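Local coordinates for protease Do-like 8, chloroplastic (Arabidopsis thaliana, PDB 4IC6), which probably cleaves proteins in the chloroplast thylakoid as a serine endopeptidase of the HtrA (Deg) family, at residues Y40-L50 against G65-D73; Q154-P162 against I199-D210. The protein carries 1 engineered substitution. All blocks are in the same frame, centred on the assembly; numbering follows the deposited sequence.

Interaction 1 (Y40-L50 against G65-D73); sequences YSVVNIFDVTL and GNGSGVVWD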
loop_
_atom_site.group_PDB
_atom_site.type_symbol
_atom_site.label_atom_id
_atom_site.label_comp_id
_atom_site.label_asym_id
_atom_site.label_seq_id
_atom_site.Cartn_x
_atom_site.Cartn_y
_atom_site.Cartn_z
ATOM N N TYR A 40 -37.624 13.308 -0.121
ATOM C CA TYR A 40 -37.887 14.669 -0.633
ATOM C C TYR A 40 -37.049 15.767 -0.000
ATOM O O TYR A 40 -36.775 16.789 -0.633
ATOM C CB TYR A 40 -39.370 15.018 -0.499
ATOM C CG TYR A 40 -40.217 13.992 -1.178
ATOM C CD1 TYR A 40 -40.672 12.885 -0.488
ATOM C CD2 TYR A 40 -40.520 14.102 -2.524
ATOM C CE1 TYR A 40 -41.425 11.922 -1.113
ATOM C CE2 TYR A 40 -41.272 13.143 -3.160
ATOM C CZ TYR A 40 -41.727 12.057 -2.447
ATOM O OH TYR A 40 -42.481 11.095 -3.071
ATOM N N SER A 41 -36.653 15.557 1.250
ATOM C CA SER A 41 -35.902 16.555 1.996
ATOM C C SER A 41 -34.401 16.429 1.769
ATOM O O SER A 41 -33.613 17.265 2.221
ATOM C CB SER A 41 -36.174 16.403 3.489
ATOM O OG SER A 41 -37.556 16.453 3.771
ATOM N N VAL A 42 -34.002 15.351 1.111
ATOM C CA VAL A 42 -32.589 15.076 0.902
ATOM C C VAL A 42 -32.228 15.411 -0.545
ATOM O O VAL A 42 -32.647 14.723 -1.488
ATOM C CB VAL A 42 -32.243 13.624 1.242
ATOM C CG1 VAL A 42 -30.741 13.416 1.122
ATOM C CG2 VAL A 42 -32.693 13.291 2.667
ATOM N N VAL A 43 -31.473 16.491 -0.713
ATOM C CA VAL A 43 -31.151 16.985 -2.049
ATOM C C VAL A 43 -29.788 16.487 -2.499
ATOM O O VAL A 43 -29.013 15.958 -1.700
ATOM C CB VAL A 43 -31.173 18.530 -2.136
ATOM C CG1 VAL A 43 -32.529 19.077 -1.733
ATOM C CG2 VAL A 43 -30.067 19.145 -1.279
ATOM N N ASN A 44 -29.514 16.652 -3.785
ATOM C CA ASN A 44 -28.200 16.371 -4.349
ATOM C C ASN A 44 -27.463 17.671 -4.684
ATOM O O ASN A 44 -28.040 18.592 -5.268
ATOM C CB ASN A 44 -28.333 15.488 -5.599
ATOM C CG ASN A 44 -27.077 15.471 -6.433
ATOM O OD1 ASN A 44 -26.077 14.841 -6.073
ATOM N ND2 ASN A 44 -27.120 16.159 -7.567
ATOM N N ILE A 45 -26.189 17.742 -4.304
ATOM C CA ILE A 45 -25.371 18.921 -4.569
ATOM C C ILE A 45 -24.115 18.553 -5.359
ATOM O O ILE A 45 -23.304 17.726 -4.911
ATOM C CB ILE A 45 -24.922 19.601 -3.247
ATOM C CG1 ILE A 45 -26.139 20.009 -2.415
ATOM C CG2 ILE A 45 -24.017 20.800 -3.536
ATOM C CD1 ILE A 45 -25.821 20.398 -0.975
ATOM N N PHE A 46 -23.972 19.150 -6.541
ATOM C CA PHE A 46 -22.734 19.083 -7.306
ATOM C C PHE A 46 -21.983 20.416 -7.216
ATOM O O PHE A 46 -22.544 21.467 -7.522
ATOM C CB PHE A 46 -23.004 18.724 -8.776
ATOM C CG PHE A 46 -23.419 17.287 -8.987
ATOM C CD1 PHE A 46 -22.548 16.245 -8.693
ATOM C CD2 PHE A 46 -24.676 16.976 -9.486
ATOM C CE1 PHE A 46 -22.925 14.921 -8.890
ATOM C CE2 PHE A 46 -25.057 15.655 -9.691
ATOM C CZ PHE A 46 -24.181 14.629 -9.390
ATOM N N ASP A 47 -20.721 20.368 -6.782
ATOM C CA ASP A 47 -19.843 21.543 -6.774
ATOM C C ASP A 47 -19.614 21.988 -8.218
ATOM O O ASP A 47 -19.099 21.217 -9.042
ATOM C CB ASP A 47 -18.504 21.195 -6.107
ATOM C CG ASP A 47 -17.577 22.402 -5.947
ATOM O OD1 ASP A 47 -17.524 23.273 -6.852
ATOM O OD2 ASP A 47 -16.878 22.475 -4.912
ATOM N N VAL A 48 -19.993 23.218 -8.545
ATOM C CA VAL A 48 -19.881 23.655 -9.942
ATOM C C VAL A 48 -18.436 23.770 -10.423
ATOM O O VAL A 48 -18.191 23.836 -11.631
ATOM C CB VAL A 48 -20.636 24.985 -10.243
ATOM C CG1 VAL A 48 -22.134 24.837 -9.976
ATOM C CG2 VAL A 48 -20.040 26.152 -9.460
ATOM N N THR A 49 -17.478 23.787 -9.500
ATOM C CA THR A 49 -16.077 23.984 -9.891
ATOM C C THR A 49 -15.362 22.674 -10.226
ATOM O O THR A 49 -14.202 22.677 -10.633
ATOM C CB THR A 49 -15.271 24.766 -8.830
ATOM O OG1 THR A 49 -15.196 23.998 -7.619
ATOM C CG2 THR A 49 -15.919 26.117 -8.559
ATOM N N LEU A 50 -16.058 21.559 -10.045
ATOM C CA LEU A 50 -15.491 20.250 -10.347
ATOM C C LEU A 50 -15.927 19.730 -11.712
ATOM O O LEU A 50 -16.932 20.176 -12.265
ATOM C CB LEU A 50 -15.892 19.240 -9.276
ATOM C CG LEU A 50 -15.134 19.382 -7.964
ATOM C CD1 LEU A 50 -15.729 18.454 -6.922
ATOM C CD2 LEU A 50 -13.664 19.084 -8.188
ATOM N N GLY A 65 -15.370 16.436 -3.323
ATOM C CA GLY A 65 -16.607 17.188 -3.165
ATOM C C GLY A 65 -17.820 16.446 -3.706
ATOM O O GLY A 65 -17.725 15.261 -4.015
ATOM N N ASN A 66 -18.957 17.141 -3.826
ATOM C CA ASN A 66 -20.227 16.542 -4.282
ATOM C C ASN A 66 -20.798 15.575 -3.259
ATOM O O ASN A 66 -20.050 14.873 -2.581
ATOM C CB ASN A 66 -20.047 15.790 -5.594
ATOM C CG ASN A 66 -19.354 16.616 -6.640
ATOM O OD1 ASN A 66 -19.607 17.821 -6.768
ATOM N ND2 ASN A 66 -18.453 15.982 -7.388
ATOM N N GLY A 67 -22.121 15.537 -3.155
ATOM C CA GLY A 67 -22.774 14.686 -2.182
ATOM C C GLY A 67 -24.209 15.096 -1.972
ATOM O O GLY A 67 -24.916 15.463 -2.928
ATOM N N SER A 68 -24.635 15.061 -0.713
ATOM C CA SER A 68 -26.021 15.321 -0.386
ATOM C C SER A 68 -26.174 16.576 0.470
ATOM O O SER A 68 -25.195 17.169 0.931
ATOM C CB SER A 68 -26.617 14.122 0.356
ATOM O OG SER A 68 -26.346 12.904 -0.328
ATOM N N GLY A 69 -27.424 16.969 0.680
ATOM C CA GLY A 69 -27.746 18.079 1.549
ATOM C C GLY A 69 -29.158 17.897 2.056
ATOM O O GLY A 69 -29.830 16.918 1.736
ATOM N N VAL A 70 -29.624 18.863 2.831
ATOM C CA VAL A 70 -30.916 18.746 3.465
ATOM C C VAL A 70 -31.695 20.064 3.268
ATOM O O VAL A 70 -31.140 21.137 3.463
ATOM C CB VAL A 70 -30.701 18.447 4.958
ATOM C CG1 VAL A 70 -31.825 19.007 5.787
ATOM C CG2 VAL A 70 -30.535 16.944 5.175
ATOM N N VAL A 71 -32.955 19.975 2.849
ATOM C CA VAL A 71 -33.813 21.163 2.771
ATOM C C VAL A 71 -34.086 21.682 4.183
ATOM O O VAL A 71 -34.755 21.013 4.988
ATOM C CB VAL A 71 -35.138 20.851 2.103
ATOM C CG1 VAL A 71 -36.029 22.115 2.093
ATOM C CG2 VAL A 71 -34.914 20.334 0.671
ATOM N N TRP A 72 -33.543 22.853 4.493
ATOM C CA TRP A 72 -33.609 23.398 5.852
ATOM C C TRP A 72 -34.953 24.074 6.131
ATOM O O TRP A 72 -35.518 23.928 7.213
ATOM C CB TRP A 72 -32.469 24.391 6.080
ATOM C CG TRP A 72 -32.349 24.881 7.494
ATOM C CD1 TRP A 72 -32.541 26.158 7.945
ATOM C CD2 TRP A 72 -32.015 24.097 8.644
ATOM N NE1 TRP A 72 -32.333 26.215 9.307
ATOM C CE2 TRP A 72 -32.014 24.962 9.758
ATOM C CE3 TRP A 72 -31.723 22.742 8.840
ATOM C CZ2 TRP A 72 -31.726 24.514 11.055
ATOM C CZ3 TRP A 72 -31.430 22.304 10.123
ATOM C CH2 TRP A 72 -31.434 23.186 11.211
ATOM N N ASP A 73 -35.461 24.822 5.156
ATOM C CA ASP A 73 -36.755 25.467 5.330
ATOM C C ASP A 73 -37.468 25.757 4.019
ATOM O O ASP A 73 -36.954 25.468 2.935
ATOM C CB ASP A 73 -36.627 26.738 6.178
ATOM C CG ASP A 73 -35.781 27.809 5.513
ATOM O OD1 ASP A 73 -35.722 27.853 4.264
ATOM O OD2 ASP A 73 -35.177 28.614 6.254
#
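Val43 and Gly69 exchange backbone hydrogen bonds in both directions, with N of Val43 on O of Gly69 and N of Gly69 on O of Val43. Ile45 and Gly67 repeat this exchange, and Val71 N closes the row on Ser41 O at 2.9 Å. At the intervening non-hydrogen-bonded positions, CA-H groups lie against carbonyls, as Ser68 CA does 3.3 Å from Val43 O. The pairing is antiparallel and belongs to the first of the two barrels of the chymotrypsin-like protease fold.

Side-chain polar bonds take over at the end near Asp47. Asn66 OD1 accepts the Asp47 N-H at 2.8 Å, almost head-on to the amide C=O (167°). The Asn66 CG lies beside its own backbone N (chi1 -51°), which turns the amide to the edge of the Phe46 ring. There Phe46 CD1 is 3.8 Å from Asn66 CG, with the two planes 70° apart. Asp47 OD1 accepts Thr49 N, which makes an Asx turn, and Thr49 OG1 as well, while its OD2 binds Ala88 N of helix 86-90. Gln271 of a neighbouring subunit packs on Phe46 and Asn66.

Apolar contacts are few. Val43 CG1 meets Val71 CG2 at 3.6 Å, the two side chains crossing at about a right angle. Ile45 CD1 reaches over Gly69 CA (3.9 Å), where a CB would collide with it. Strand 77-80 covers Val43 and Ile45 through Ile78.

The strands are thus joined chiefly through their main chains, and the Asn66 amide stands in for a backbone carbonyl where the regular pairing stops.

Interaction 2 (Q154-P162 against I199-D210); sequences QQCLAIGNP and INPGNAGGPLLD. Engineered in segment 199-210: Ala204 (natural residue Ser).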
loop_
_atom_site.group_PDB
_atom_site.type_symbol
_atom_site.label_atom_id
_atom_site.label_comp_id
_atom_site.label_asym_id
_atom_site.label_seq_id
_atom_site.Cartn_x
_atom_site.Cartn_y
_atom_site.Cartn_z
ATOM N N GLN A 154 -29.823 3.620 20.076
ATOM C CA GLN A 154 -30.985 4.026 19.285
ATOM C C GLN A 154 -30.748 3.734 17.814
ATOM O O GLN A 154 -29.624 3.844 17.331
ATOM C CB GLN A 154 -31.220 5.529 19.409
ATOM C CG GLN A 154 -32.042 5.936 20.577
ATOM C CD GLN A 154 -32.313 7.426 20.565
ATOM O OE1 GLN A 154 -31.889 8.150 21.467
ATOM N NE2 GLN A 154 -33.031 7.894 19.531
ATOM N N GLN A 155 -31.827 3.417 17.107
ATOM C CA GLN A 155 -31.776 3.145 15.676
ATOM C C GLN A 155 -31.537 4.466 14.957
ATOM O O GLN A 155 -32.088 5.508 15.345
ATOM C CB GLN A 155 -33.127 2.580 15.221
ATOM C CG GLN A 155 -33.236 2.307 13.717
ATOM C CD GLN A 155 -34.668 1.986 13.315
ATOM O OE1 GLN A 155 -35.576 2.784 13.534
ATOM N NE2 GLN A 155 -34.880 0.806 12.747
ATOM N N CYS A 156 -30.694 4.446 13.935
ATOM C CA CYS A 156 -30.534 5.630 13.079
ATOM C C CYS A 156 -30.477 5.268 11.596
ATOM O O CYS A 156 -30.034 4.172 11.227
ATOM C CB CYS A 156 -29.309 6.454 13.483
ATOM S SG CYS A 156 -27.740 5.578 13.637
ATOM N N LEU A 157 -30.934 6.192 10.751
ATOM C CA LEU A 157 -30.892 5.986 9.306
ATOM C C LEU A 157 -30.117 7.112 8.646
ATOM O O LEU A 157 -30.378 8.287 8.894
ATOM C CB LEU A 157 -32.293 5.902 8.672
ATOM C CG LEU A 157 -33.614 5.739 9.426
ATOM C CD1 LEU A 157 -34.745 5.585 8.396
ATOM C CD2 LEU A 157 -33.630 4.576 10.410
ATOM N N ALA A 158 -29.162 6.746 7.804
ATOM C CA ALA A 158 -28.369 7.723 7.076
ATOM C C ALA A 158 -28.843 7.716 5.619
ATOM O O ALA A 158 -28.778 6.676 4.947
ATOM C CB ALA A 158 -26.880 7.356 7.167
ATOM N N ILE A 159 -29.350 8.855 5.152
ATOM C CA ILE A 159 -29.919 8.957 3.812
ATOM C C ILE A 159 -29.005 9.840 2.964
ATOM O O ILE A 159 -28.456 10.830 3.448
ATOM C CB ILE A 159 -31.370 9.517 3.858
ATOM C CG1 ILE A 159 -32.243 8.638 4.761
ATOM C CG2 ILE A 159 -31.971 9.642 2.462
ATOM C CD1 ILE A 159 -33.723 8.981 4.759
ATOM N N GLY A 160 -28.823 9.459 1.703
ATOM C CA GLY A 160 -28.079 10.269 0.756
ATOM C C GLY A 160 -28.806 10.433 -0.564
ATOM O O GLY A 160 -29.711 9.674 -0.899
ATOM N N ASN A 161 -28.414 11.451 -1.314
ATOM C CA ASN A 161 -28.865 11.625 -2.687
ATOM C C ASN A 161 -27.605 12.056 -3.412
ATOM O O ASN A 161 -27.405 13.240 -3.676
ATOM C CB ASN A 161 -29.956 12.691 -2.740
ATOM C CG ASN A 161 -30.408 13.020 -4.155
ATOM O OD1 ASN A 161 -29.933 12.442 -5.145
ATOM N ND2 ASN A 161 -31.347 13.959 -4.257
ATOM N N PRO A 162 -26.707 11.096 -3.670
ATOM C CA PRO A 162 -25.338 11.458 -4.060
ATOM C C PRO A 162 -25.186 11.884 -5.516
ATOM O O PRO A 162 -24.245 12.623 -5.815
ATOM C CB PRO A 162 -24.548 10.171 -3.806
ATOM C CG PRO A 162 -25.592 9.054 -3.946
ATOM C CD PRO A 162 -26.856 9.651 -3.387
ATOM N N ILE A 199 -21.307 5.308 6.790
ATOM C CA ILE A 199 -21.285 6.694 6.343
ATOM C C ILE A 199 -20.261 6.756 5.242
ATOM O O ILE A 199 -19.108 6.391 5.446
ATOM C CB ILE A 199 -20.892 7.652 7.480
ATOM C CG1 ILE A 199 -21.961 7.606 8.605
ATOM C CG2 ILE A 199 -20.672 9.062 6.947
ATOM C CD1 ILE A 199 -23.405 7.938 8.136
ATOM N N ASN A 200 -20.664 7.220 4.063
ATOM C CA ASN A 200 -19.772 7.137 2.927
ATOM C C ASN A 200 -20.055 8.259 1.910
ATOM O O ASN A 200 -20.914 9.101 2.152
ATOM C CB ASN A 200 -19.948 5.749 2.298
ATOM C CG ASN A 200 -21.409 5.420 2.023
ATOM O OD1 ASN A 200 -22.192 6.313 1.691
ATOM N ND2 ASN A 200 -21.790 4.130 2.156
ATOM N N PRO A 201 -19.338 8.274 0.780
ATOM C CA PRO A 201 -19.598 9.324 -0.222
ATOM C C PRO A 201 -21.041 9.316 -0.712
ATOM O O PRO A 201 -21.542 10.346 -1.153
ATOM C CB PRO A 201 -18.635 8.967 -1.354
ATOM C CG PRO A 201 -17.479 8.295 -0.631
ATOM C CD PRO A 201 -18.161 7.456 0.428
ATOM N N GLY A 202 -21.713 8.179 -0.572
ATOM C CA GLY A 202 -23.083 8.038 -1.022
ATOM C C GLY A 202 -24.101 8.662 -0.086
ATOM O O GLY A 202 -25.283 8.729 -0.426
ATOM N N ASN A 203 -23.668 9.106 1.092
ATOM C CA ASN A 203 -24.579 9.815 1.997
ATOM C C ASN A 203 -23.980 11.016 2.756
ATOM O O ASN A 203 -24.656 11.652 3.572
ATOM C CB ASN A 203 -25.285 8.845 2.947
ATOM C CG ASN A 203 -24.325 8.136 3.897
ATOM O OD1 ASN A 203 -23.252 8.644 4.215
ATOM N ND2 ASN A 203 -24.709 6.941 4.341
ATOM N N ALA A 204 -22.726 11.341 2.462
ATOM C CA ALA A 204 -22.064 12.493 3.073
ATOM C C ALA A 204 -22.844 13.775 2.764
ATOM O O ALA A 204 -23.268 13.984 1.623
ATOM C CB ALA A 204 -20.617 12.608 2.583
ATOM N N GLY A 205 -23.041 14.614 3.786
ATOM C CA GLY A 205 -23.838 15.836 3.672
ATOM C C GLY A 205 -25.331 15.623 3.891
ATOM O O GLY A 205 -26.099 16.592 4.063
ATOM N N GLY A 206 -25.751 14.359 3.851
ATOM C CA GLY A 206 -27.138 13.987 4.048
ATOM C C GLY A 206 -27.479 13.857 5.524
ATOM O O GLY A 206 -26.613 14.013 6.389
ATOM N N PRO A 207 -28.754 13.596 5.825
ATOM C CA PRO A 207 -29.205 13.577 7.213
ATOM C C PRO A 207 -28.991 12.222 7.842
ATOM O O PRO A 207 -29.151 11.196 7.167
ATOM C CB PRO A 207 -30.709 13.808 7.078
ATOM C CG PRO A 207 -31.055 13.088 5.787
ATOM C CD PRO A 207 -29.855 13.320 4.878
ATOM N N LEU A 208 -28.662 12.241 9.127
ATOM C CA LEU A 208 -28.815 11.084 9.985
ATOM C C LEU A 208 -30.136 11.247 10.720
ATOM O O LEU A 208 -30.336 12.250 11.403
ATOM C CB LEU A 208 -27.669 11.027 10.993
ATOM C CG LEU A 208 -27.644 9.762 11.850
ATOM C CD1 LEU A 208 -27.346 8.566 10.930
ATOM C CD2 LEU A 208 -26.591 9.869 12.951
ATOM N N LEU A 209 -31.040 10.272 10.596
ATOM C CA LEU A 209 -32.348 10.387 11.241
ATOM C C LEU A 209 -32.514 9.406 12.412
ATOM O O LEU A 209 -31.917 8.320 12.412
ATOM C CB LEU A 209 -33.477 10.167 10.228
ATOM C CG LEU A 209 -33.489 11.048 8.978
ATOM C CD1 LEU A 209 -34.678 10.637 8.123
ATOM C CD2 LEU A 209 -33.587 12.540 9.357
ATOM N N ASP A 210 -33.313 9.788 13.406
ATOM C CA ASP A 210 -33.704 8.822 14.442
ATOM C C ASP A 210 -34.906 7.984 13.980
ATOM O O ASP A 210 -35.385 8.129 12.836
ATOM C CB ASP A 210 -33.938 9.492 15.826
ATOM C CG ASP A 210 -35.121 10.467 15.843
ATOM O OD1 ASP A 210 -35.966 10.430 14.930
ATOM O OD2 ASP A 210 -35.221 11.258 16.805
HETATM O O HOH W 1 -34.123 10.564 19.445
HETATM O O HOH W 2 -27.194 6.180 2.727
#
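Ala158 CB touches the amide of Asn203 at ND2, 3.6 Å away, and also meets Ile199 CD1. The amide gets there because Asn203 CG sits between its backbone N and carbonyl carbon (chi1 64°). From this position OD1 takes the Asn200 N-H at 3.0 Å, the donor standing 40° out of the carbonyl plane, while ND2 binds Ala198 O and a water that donates to Ala158 O. With an alanine here, Asn200 N would probably lose its acceptor, and Ala198 O and the water on Ala158 O the donor they now share.

Along the same face, Leu208 CD1 lies against Cys156 CB at 3.9 Å. On the opposite face Ile159 CD1 meets Leu209 CD1, the side chains slanting across each other, and the Pro207 ring brings CD to 3.2 Å from Ile159 O. Gln154 and Asp210 run alongside one another, their planes 35° apart, with a water accepting from Gln154 NE2 and donating to Asp210 OD2, while Lys151 N holds Gln154 OE1 and Asn214 N holds Asp210 OD1.

Antiparallel backbone bonds, Leu157 with Leu209 in both directions and Ile159 N to Pro207 O, close the second barrel. Ala204, engineered from the predicted charge-relay serine, lies in the type II turn Asn203-Gly206. Asn203 thus braces its own loop and reaches the strand through a water, while the strands are joined by backbone bonds and apolar side chains.

How the interactions relate
Interaction 1 and interaction 2 are both largely buried, but they hold different barrels of the protease. The 40-50 and 65-73 segments pair consecutive strands of the first; 154-162 and 199-210 bring together the first and fourth strands in sequence of the second, at the two ends of its sheet order. In interaction 1 Gly69 lets Val43 and Ile45 lie over the backbone opposite, whereas leucines, prolines and waters play a larger part in interaction 2. The two meet at the barrel interface: Ser68 OG probably bonds to Asn161 N at 2.7 Å, and Ser68 N to Ala204 O, linking a strand of interaction 1 to the active-site loop. Both also touch a second subunit.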